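Local coordinates for pectinesterase inhibitor (Actinidia chinensis, PDB 1XG2), which inhibits pectin methylesterase by forming a complex with the enzyme, and may take part in regulating fruit ripening, at residues 7-12 and 17-22; 99-104 and 141-146; 110-115 and 135-140. All coordinates share one frame; numbering follows the deposited sequence.

Contact 1 (7-12 and 17-22); sequences SEICPK and SLCLQA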
loop_
_atom_site.group_PDB
_atom_site.type_symbol
_atom_site.label_atom_id
_atom_site.label_comp_id
_atom_site.label_asym_id
_atom_site.label_seq_id
_atom_site.Cartn_x
_atom_site.Cartn_y
_atom_site.Cartn_z
ATOM N N SER B 7 2.172 -30.950 -7.250
ATOM C CA SER B 7 3.508 -30.781 -7.822
ATOM C C SER B 7 3.706 -29.446 -8.539
ATOM O O SER B 7 4.840 -29.016 -8.738
ATOM C CB SER B 7 3.853 -31.939 -8.770
ATOM O OG SER B 7 3.124 -31.791 -9.976
ATOM N N GLU B 8 2.611 -28.793 -8.920
ATOM C CA GLU B 8 2.685 -27.444 -9.482
ATOM C C GLU B 8 2.595 -26.332 -8.456
ATOM O O GLU B 8 2.990 -25.197 -8.738
ATOM C CB GLU B 8 1.562 -27.236 -10.491
ATOM C CG GLU B 8 1.617 -28.184 -11.671
ATOM C CD GLU B 8 0.570 -27.826 -12.707
ATOM O OE1 GLU B 8 -0.154 -28.724 -13.149
ATOM O OE2 GLU B 8 0.476 -26.633 -13.046
ATOM N N ILE B 9 2.039 -26.638 -7.288
ATOM C CA ILE B 9 1.788 -25.624 -6.269
ATOM C C ILE B 9 2.946 -25.524 -5.297
ATOM O O ILE B 9 3.591 -24.489 -5.196
ATOM C CB ILE B 9 0.476 -25.930 -5.513
ATOM C CG1 ILE B 9 -0.720 -25.850 -6.462
ATOM C CG2 ILE B 9 0.263 -24.927 -4.390
ATOM C CD1 ILE B 9 -1.986 -26.497 -5.890
ATOM N N CYS B 10 3.217 -26.614 -4.584
ATOM C CA CYS B 10 4.152 -26.554 -3.470
ATOM C C CYS B 10 5.562 -26.054 -3.832
ATOM O O CYS B 10 6.088 -25.208 -3.123
ATOM C CB CYS B 10 4.164 -27.884 -2.702
ATOM S SG CYS B 10 2.583 -28.057 -1.850
ATOM N N PRO B 11 6.169 -26.533 -4.914
ATOM C CA PRO B 11 7.499 -26.022 -5.324
ATOM C C PRO B 11 7.591 -24.511 -5.605
ATOM O O PRO B 11 8.683 -23.956 -5.509
ATOM C CB PRO B 11 7.810 -26.801 -6.603
ATOM C CG PRO B 11 6.943 -27.998 -6.546
ATOM C CD PRO B 11 5.693 -27.612 -5.797
ATOM N N LYS B 12 6.472 -23.874 -5.940
ATOM C CA LYS B 12 6.429 -22.429 -6.192
ATOM C C LYS B 12 6.215 -21.590 -4.932
ATOM O O LYS B 12 6.280 -20.362 -5.001
ATOM C CB LYS B 12 5.321 -22.100 -7.203
ATOM C CG LYS B 12 5.628 -22.487 -8.638
ATOM C CD LYS B 12 4.396 -22.277 -9.532
ATOM C CE LYS B 12 4.571 -22.906 -10.907
ATOM N NZ LYS B 12 4.393 -24.392 -10.903
ATOM N N SER B 17 7.643 -27.455 2.177
ATOM C CA SER B 17 7.381 -28.489 3.169
ATOM C C SER B 17 6.050 -28.234 3.863
ATOM O O SER B 17 5.259 -29.151 4.059
ATOM C CB SER B 17 8.501 -28.552 4.203
ATOM O OG SER B 17 9.700 -28.943 3.569
ATOM N N LEU B 18 5.810 -26.979 4.230
ATOM C CA LEU B 18 4.580 -26.603 4.906
ATOM C C LEU B 18 3.393 -26.735 3.966
ATOM O O LEU B 18 2.347 -27.239 4.354
ATOM C CB LEU B 18 4.658 -25.183 5.454
ATOM C CG LEU B 18 3.383 -24.747 6.186
ATOM C CD1 LEU B 18 3.035 -25.671 7.368
ATOM C CD2 LEU B 18 3.519 -23.291 6.657
ATOM N N CYS B 19 3.569 -26.292 2.731
ATOM C CA CYS B 19 2.551 -26.451 1.709
ATOM C C CYS B 19 2.098 -27.906 1.586
ATOM O O CYS B 19 0.901 -28.186 1.618
ATOM C CB CYS B 19 3.076 -25.931 0.366
ATOM S SG CYS B 19 1.952 -26.167 -1.032
ATOM N N LEU B 20 3.056 -28.828 1.469
ATOM C CA LEU B 20 2.744 -30.254 1.372
ATOM C C LEU B 20 1.974 -30.750 2.589
ATOM O O LEU B 20 0.970 -31.413 2.458
ATOM C CB LEU B 20 4.026 -31.078 1.182
ATOM C CG LEU B 20 3.804 -32.591 1.035
ATOM C CD1 LEU B 20 2.950 -32.888 -0.195
ATOM C CD2 LEU B 20 5.142 -33.336 0.980
ATOM N N GLN B 21 2.449 -30.408 3.771
ATOM C CA GLN B 21 1.805 -30.801 5.010
ATOM C C GLN B 21 0.353 -30.308 5.046
ATOM O O GLN B 21 -0.555 -31.056 5.407
ATOM C CB GLN B 21 2.620 -30.240 6.169
ATOM C CG GLN B 21 2.167 -30.577 7.558
ATOM C CD GLN B 21 3.094 -29.916 8.582
ATOM O OE1 GLN B 21 2.634 -29.240 9.516
ATOM N NE2 GLN B 21 4.405 -30.055 8.363
ATOM N N ALA B 22 0.136 -29.072 4.607
ATOM C CA ALA B 22 -1.190 -28.466 4.624
ATOM C C ALA B 22 -2.130 -29.144 3.630
ATOM O O ALA B 22 -3.254 -29.483 3.979
ATOM C CB ALA B 22 -1.100 -26.962 4.333
#

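Contact 2 (99-104 and 141-146); sequences NSLNIY and DIVLVI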
loop_
_atom_site.group_PDB
_atom_site.type_symbol
_atom_site.label_atom_id
_atom_site.label_comp_id
_atom_site.label_asym_id
_atom_site.label_seq_id
_atom_site.Cartn_x
_atom_site.Cartn_y
_atom_site.Cartn_z
ATOM N N ASN B 99 -8.000 -12.217 -10.185
ATOM C CA ASN B 99 -7.218 -10.994 -9.974
ATOM C C ASN B 99 -7.503 -10.453 -8.579
ATOM O O ASN B 99 -6.573 -10.164 -7.835
ATOM C CB ASN B 99 -7.492 -9.960 -11.056
ATOM C CG ASN B 99 -6.891 -10.344 -12.391
ATOM O OD1 ASN B 99 -5.793 -10.894 -12.446
ATOM N ND2 ASN B 99 -7.611 -10.047 -13.490
ATOM N N SER B 100 -8.777 -10.397 -8.185
ATOM C CA SER B 100 -9.118 -9.941 -6.845
ATOM C C SER B 100 -8.621 -10.923 -5.799
ATOM O O SER B 100 -8.175 -10.520 -4.738
ATOM C CB SER B 100 -10.621 -9.711 -6.683
ATOM O OG SER B 100 -11.052 -8.649 -7.517
ATOM N N LEU B 101 -8.682 -12.213 -6.104
ATOM C CA LEU B 101 -8.190 -13.222 -5.172
ATOM C C LEU B 101 -6.723 -12.963 -4.860
ATOM O O LEU B 101 -6.337 -12.970 -3.698
ATOM C CB LEU B 101 -8.369 -14.621 -5.749
ATOM C CG LEU B 101 -7.629 -15.761 -5.056
ATOM C CD1 LEU B 101 -8.178 -15.950 -3.662
ATOM C CD2 LEU B 101 -7.795 -17.029 -5.867
ATOM N N ASN B 102 -5.915 -12.711 -5.886
ATOM C CA ASN B 102 -4.488 -12.458 -5.654
ATOM C C ASN B 102 -4.286 -11.225 -4.757
ATOM O O ASN B 102 -3.626 -11.297 -3.729
ATOM C CB ASN B 102 -3.728 -12.309 -6.972
ATOM C CG ASN B 102 -2.246 -12.218 -6.765
ATOM O OD1 ASN B 102 -1.723 -11.256 -6.165
ATOM N ND2 ASN B 102 -1.546 -13.205 -7.267
ATOM N N ILE B 103 -4.924 -10.122 -5.120
ATOM C CA ILE B 103 -4.823 -8.875 -4.367
ATOM C C ILE B 103 -5.183 -9.060 -2.881
ATOM O O ILE B 103 -4.468 -8.559 -1.999
ATOM C CB ILE B 103 -5.734 -7.805 -5.011
ATOM C CG1 ILE B 103 -5.254 -7.458 -6.428
ATOM C CG2 ILE B 103 -5.818 -6.552 -4.122
ATOM C CD1 ILE B 103 -3.903 -6.827 -6.507
ATOM N N TYR B 104 -6.270 -9.770 -2.598
ATOM C CA TYR B 104 -6.707 -9.925 -1.218
ATOM C C TYR B 104 -5.801 -10.891 -0.450
ATOM O O TYR B 104 -5.509 -10.641 0.715
ATOM C CB TYR B 104 -8.172 -10.335 -1.118
ATOM C CG TYR B 104 -9.110 -9.165 -1.321
ATOM C CD1 TYR B 104 -9.135 -8.488 -2.538
ATOM C CD2 TYR B 104 -9.937 -8.701 -0.297
ATOM C CE1 TYR B 104 -9.984 -7.416 -2.746
ATOM C CE2 TYR B 104 -10.810 -7.599 -0.512
ATOM C CZ TYR B 104 -10.816 -6.983 -1.750
ATOM O OH TYR B 104 -11.632 -5.898 -2.012
ATOM N N ASP B 141 0.914 -17.671 0.817
ATOM C CA ASP B 141 1.645 -17.918 -0.416
ATOM C C ASP B 141 1.074 -19.119 -1.192
ATOM O O ASP B 141 1.085 -19.120 -2.419
ATOM C CB ASP B 141 3.120 -18.113 -0.126
ATOM C CG ASP B 141 3.979 -17.851 -1.327
ATOM O OD1 ASP B 141 3.689 -16.909 -2.102
ATOM O OD2 ASP B 141 4.985 -18.519 -1.566
ATOM N N ILE B 142 0.550 -20.122 -0.491
ATOM C CA ILE B 142 -0.126 -21.227 -1.162
ATOM C C ILE B 142 -1.311 -20.665 -1.954
ATOM O O ILE B 142 -1.534 -21.013 -3.103
ATOM C CB ILE B 142 -0.601 -22.329 -0.174
ATOM C CG1 ILE B 142 0.561 -22.908 0.634
ATOM C CG2 ILE B 142 -1.215 -23.484 -0.943
ATOM C CD1 ILE B 142 0.116 -23.707 1.838
ATOM N N VAL B 143 -2.062 -19.776 -1.323
ATOM C CA VAL B 143 -3.211 -19.175 -1.969
ATOM C C VAL B 143 -2.783 -18.353 -3.168
ATOM O O VAL B 143 -3.407 -18.425 -4.212
ATOM C CB VAL B 143 -4.008 -18.275 -1.002
ATOM C CG1 VAL B 143 -5.195 -17.650 -1.719
ATOM C CG2 VAL B 143 -4.470 -19.074 0.199
ATOM N N LEU B 144 -1.714 -17.585 -3.021
ATOM C CA LEU B 144 -1.219 -16.758 -4.119
ATOM C C LEU B 144 -0.807 -17.620 -5.315
ATOM O O LEU B 144 -1.116 -17.297 -6.454
ATOM C CB LEU B 144 -0.036 -15.896 -3.654
ATOM C CG LEU B 144 -0.381 -14.790 -2.658
ATOM C CD1 LEU B 144 0.867 -14.192 -2.021
ATOM C CD2 LEU B 144 -1.178 -13.677 -3.361
ATOM N N VAL B 145 -0.123 -18.734 -5.053
ATOM C CA VAL B 145 0.346 -19.597 -6.133
ATOM C C VAL B 145 -0.857 -20.177 -6.886
ATOM O O VAL B 145 -0.896 -20.199 -8.120
ATOM C CB VAL B 145 1.263 -20.710 -5.601
ATOM C CG1 VAL B 145 1.476 -21.814 -6.670
ATOM C CG2 VAL B 145 2.589 -20.126 -5.187
ATOM N N ILE B 146 -1.860 -20.606 -6.146
ATOM C CA ILE B 146 -3.034 -21.183 -6.761
ATOM C C ILE B 146 -3.747 -20.097 -7.584
ATOM O O ILE B 146 -4.175 -20.357 -8.712
ATOM C CB ILE B 146 -3.936 -21.818 -5.683
ATOM C CG1 ILE B 146 -3.278 -23.081 -5.113
ATOM C CG2 ILE B 146 -5.288 -22.193 -6.245
ATOM C CD1 ILE B 146 -4.009 -23.653 -3.920
#

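Contact 3 (110-115 and 135-140); sequences DGAGTC and KLEDLC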
loop_
_atom_site.group_PDB
_atom_site.type_symbol
_atom_site.label_atom_id
_atom_site.label_comp_id
_atom_site.label_asym_id
_atom_site.label_seq_id
_atom_site.Cartn_x
_atom_site.Cartn_y
_atom_site.Cartn_z
ATOM N N ASP B 110 0.570 -9.525 3.789
ATOM C CA ASP B 110 1.216 -8.307 4.268
ATOM C C ASP B 110 0.773 -7.859 5.663
ATOM O O ASP B 110 1.416 -7.005 6.265
ATOM C CB ASP B 110 0.949 -7.165 3.290
ATOM C CG ASP B 110 1.787 -7.260 2.030
ATOM O OD1 ASP B 110 2.758 -8.062 1.974
ATOM O OD2 ASP B 110 1.564 -6.529 1.050
ATOM N N GLY B 111 -0.342 -8.365 6.158
ATOM C CA GLY B 111 -0.698 -8.149 7.551
ATOM C C GLY B 111 0.368 -8.718 8.481
ATOM O O GLY B 111 0.799 -8.066 9.438
ATOM N N ALA B 112 0.808 -9.939 8.189
ATOM C CA ALA B 112 1.853 -10.589 8.983
ATOM C C ALA B 112 3.186 -9.857 8.807
ATOM O O ALA B 112 3.936 -9.664 9.762
ATOM C CB ALA B 112 1.989 -12.042 8.570
ATOM N N GLY B 113 3.469 -9.433 7.583
ATOM C CA GLY B 113 4.699 -8.727 7.279
ATOM C C GLY B 113 4.770 -7.358 7.916
ATOM O O GLY B 113 5.849 -6.886 8.290
ATOM N N THR B 114 3.619 -6.713 8.046
ATOM C CA THR B 114 3.548 -5.408 8.684
ATOM C C THR B 114 3.760 -5.551 10.193
ATOM O O THR B 114 4.386 -4.708 10.816
ATOM C CB THR B 114 2.199 -4.762 8.393
ATOM O OG1 THR B 114 2.057 -4.568 6.970
ATOM C CG2 THR B 114 2.128 -3.371 8.988
ATOM N N CYS B 115 3.238 -6.631 10.770
ATOM C CA CYS B 115 3.538 -6.955 12.166
ATOM C C CYS B 115 5.050 -7.084 12.325
ATOM O O CYS B 115 5.642 -6.432 13.189
ATOM C CB CYS B 115 2.824 -8.230 12.586
ATOM S SG CYS B 115 3.094 -8.656 14.320
ATOM N N LYS B 135 4.309 -18.121 9.426
ATOM C CA LYS B 135 3.345 -19.145 9.065
ATOM C C LYS B 135 2.201 -18.570 8.216
ATOM O O LYS B 135 1.808 -19.164 7.230
ATOM C CB LYS B 135 2.786 -19.830 10.306
ATOM C CG LYS B 135 1.980 -21.064 9.990
ATOM C CD LYS B 135 1.259 -21.579 11.211
ATOM C CE LYS B 135 1.356 -23.103 11.367
ATOM N NZ LYS B 135 0.066 -23.630 11.945
ATOM N N LEU B 136 1.669 -17.418 8.600
ATOM C CA LEU B 136 0.603 -16.827 7.809
ATOM C C LEU B 136 1.131 -16.502 6.426
ATOM O O LEU B 136 0.429 -16.676 5.444
ATOM C CB LEU B 136 0.068 -15.557 8.450
ATOM C CG LEU B 136 -1.096 -14.931 7.680
ATOM C CD1 LEU B 136 -2.212 -15.938 7.505
ATOM C CD2 LEU B 136 -1.593 -13.670 8.400
ATOM N N GLU B 137 2.361 -16.009 6.366
ATOM C CA GLU B 137 2.985 -15.659 5.095
ATOM C C GLU B 137 3.098 -16.899 4.211
ATOM O O GLU B 137 2.714 -16.873 3.038
ATOM C CB GLU B 137 4.358 -15.025 5.319
ATOM C CG GLU B 137 4.318 -13.588 5.817
ATOM C CD GLU B 137 5.699 -13.018 6.081
ATOM O OE1 GLU B 137 6.686 -13.779 6.041
ATOM O OE2 GLU B 137 5.799 -11.804 6.332
ATOM N N ASP B 138 3.575 -17.999 4.787
ATOM C CA ASP B 138 3.747 -19.258 4.050
ATOM C C ASP B 138 2.399 -19.793 3.555
ATOM O O ASP B 138 2.277 -20.285 2.424
ATOM C CB ASP B 138 4.469 -20.297 4.922
ATOM C CG ASP B 138 5.904 -19.902 5.247
ATOM O OD1 ASP B 138 6.529 -20.491 6.175
ATOM O OD2 ASP B 138 6.502 -19.007 4.625
ATOM N N LEU B 139 1.379 -19.698 4.403
ATOM C CA LEU B 139 0.062 -20.207 4.074
ATOM C C LEU B 139 -0.610 -19.365 3.007
ATOM O O LEU B 139 -1.257 -19.904 2.109
ATOM C CB LEU B 139 -0.825 -20.257 5.318
ATOM C CG LEU B 139 -0.364 -21.310 6.327
ATOM C CD1 LEU B 139 -1.232 -21.289 7.581
ATOM C CD2 LEU B 139 -0.322 -22.683 5.684
ATOM N N CYS B 140 -0.457 -18.048 3.121
ATOM C CA CYS B 140 -1.039 -17.123 2.145
ATOM C C CYS B 140 -0.358 -17.296 0.791
ATOM O O CYS B 140 -0.973 -17.109 -0.265
ATOM C CB CYS B 140 -0.917 -15.687 2.623
ATOM S SG CYS B 140 -2.111 -15.206 3.898
#

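Contact 1 (7-12 and 17-22)
The sulfurs of Cys-10 and Cys-19 are joined in a disulfide, SG to SG 2.2 Å, that ties together the two short limbs of the N-terminal helical hairpin of this pectin methylesterase inhibitor. The two cysteines reach the bridge differently: SG of Cys-10 lies anti to its carbonyl carbon, whereas SG of Cys-19 stands anti to its backbone nitrogen (chi1 176°), beside the carbonyl carbon. The bridge has a left-handed twist, chi3 -73°. Few other atoms of the two segments meet. CG2 of Ile-9 rests on SG of Cys-19 at 4.0 Å, and SG of Cys-10 comes to 3.4 Å from N of Leu-20 on the facing helix turn.

Further out, the rest of Ile-9 leads into the bundle, against Ile-146 and Leu-149 of helix 127-149 and Leu-34 and Leu-37 of helix 34-60. The connection between the limbs is held at both ends, by the bond between Cys-10 O and Thr-13 OG1 and by Leu-18 N on Asn-15 OD1. Two residues after Cys-10, Lys-12 folds back over its own turn; its NZ meets Glu-8 O at 2.7 Å, in the carbonyl plane and on a lone pair.

Contact 2 (99-104 and 141-146)
ND2 of Asn-102 is held by three oxygens, while the flat face of the same amide lies against Leu-144. Asn-190 O of the Pectinesterase 1 chain takes the firm bond, and Ser-147 OG and Asn-148 OD1, just beyond segment 141-146, add two weak ones. OD1 accepts from N of Ala-192 of the same enzyme chain, so both ends of the amide are committed and its rotation is fixed.

Leu-144 comes in over that face with one methyl. Its CD2 stands 3.7 Å from OD1 and 4.0 Å from ND2 of Asn-102, and the two side chains cross at about a right angle. The same CD2 also touches the backbone, 3.4 Å from Asn-102 O, a carbonyl that is also hydrogen-bonded to Ser-106 OG. Because CG of Asn-102 is anti to the backbone N (chi1 -173°), the amide is carried out to where inhibitor and enzyme meet. With an alanine here, Asn-190 O and Ala-192 N of the enzyme chain would probably lose their mate and the methyl of Leu-144 the flat surface it rests on.

Beside it, one residue earlier on each helix, the contact is purely apolar: CD1 of Leu-101 meets CG1 of Val-143 at 3.9 Å. Tyr-104 OH and Ser-100 OG, which make no contact with segment 141-146, bond to Asp-118 and Arg-140 of the Pectinesterase 1 chain, so this part of the inhibitor is a docking surface.

Within the four-helix bundle, Ile-42 of helix 34-60 touches both Leu-101 and Val-143, and Ala-89 and Leu-93 of helix 66-95 cover Leu-101 further, so that helices 98-118 and 127-149 meet with two other helices packed against the apolar side.

Contact 3 (110-115 and 135-140)
Glu-137 reaches across to Ala-112 with its CG and to Gly-113 with its OE2. Its CB serves mainly to aim the chain: CG lies anti to the carbonyl carbon, chi1 -75°, which turns it toward the facing helix. CG then meets CB of Ala-112 at 3.9 Å, a contact of methylene and methyl. Beyond it the chain is extended, and the carboxylate ends beside the backbone of the next residue, with OE2 3.4 Å from CA of Gly-113 and 3.6 Å from its N. The other oxygen, OE1, has a long, weak ion pair with Arg-14.

Leu-136 touches the same methyl, CB of Ala-112, from a second direction, with its CD2 at 3.9 Å and its CB at 4.0 Å. These are neighbouring antiparallel helices of the four-helix bundle, their short segments inclined at 156° with axes 8.6 Å apart. Ala-112, whose CB points at the facing helix, offers a single methyl to the seam, and Tyr-79 of helix 66-95 covers both Ala-112 and Leu-136.

Away from this seam, Asp-110 O accepts from Thr-114 N and, at 2.6 Å, from Thr-114 OG1, the two donors coming from opposite faces of the carbonyl plane. That hydroxyl is also hydrogen-bonded to His-137 of the Pectinesterase 1 chain, and the carboxylate of Asp-110 to Asn-158 and Gln-191 of the same chain.

Overall arrangement
Contacts 2 and 3 join the same two elements, helices 98-118 and 127-149, at successive levels, with contact 3 nested inside the loop that contact 2 closes and their centres about 13 Å apart. Contact 3 lies nearest the middle of the chain, about 5 Å from its centre, against about 14 Å for contact 1. All three are largely buried, yet their chemistry differs: contact 1 is covalent, whereas contacts 2 and 3 rest on van der Waals packing and have enzyme-bound polar groups beside them. The hairpin lies against helix 127-149, where Cys-19 CA touches Ile-142 CD1 at 3.7 Å and Leu-18 CD2 touches Asp-138 CB at 3.6 Å.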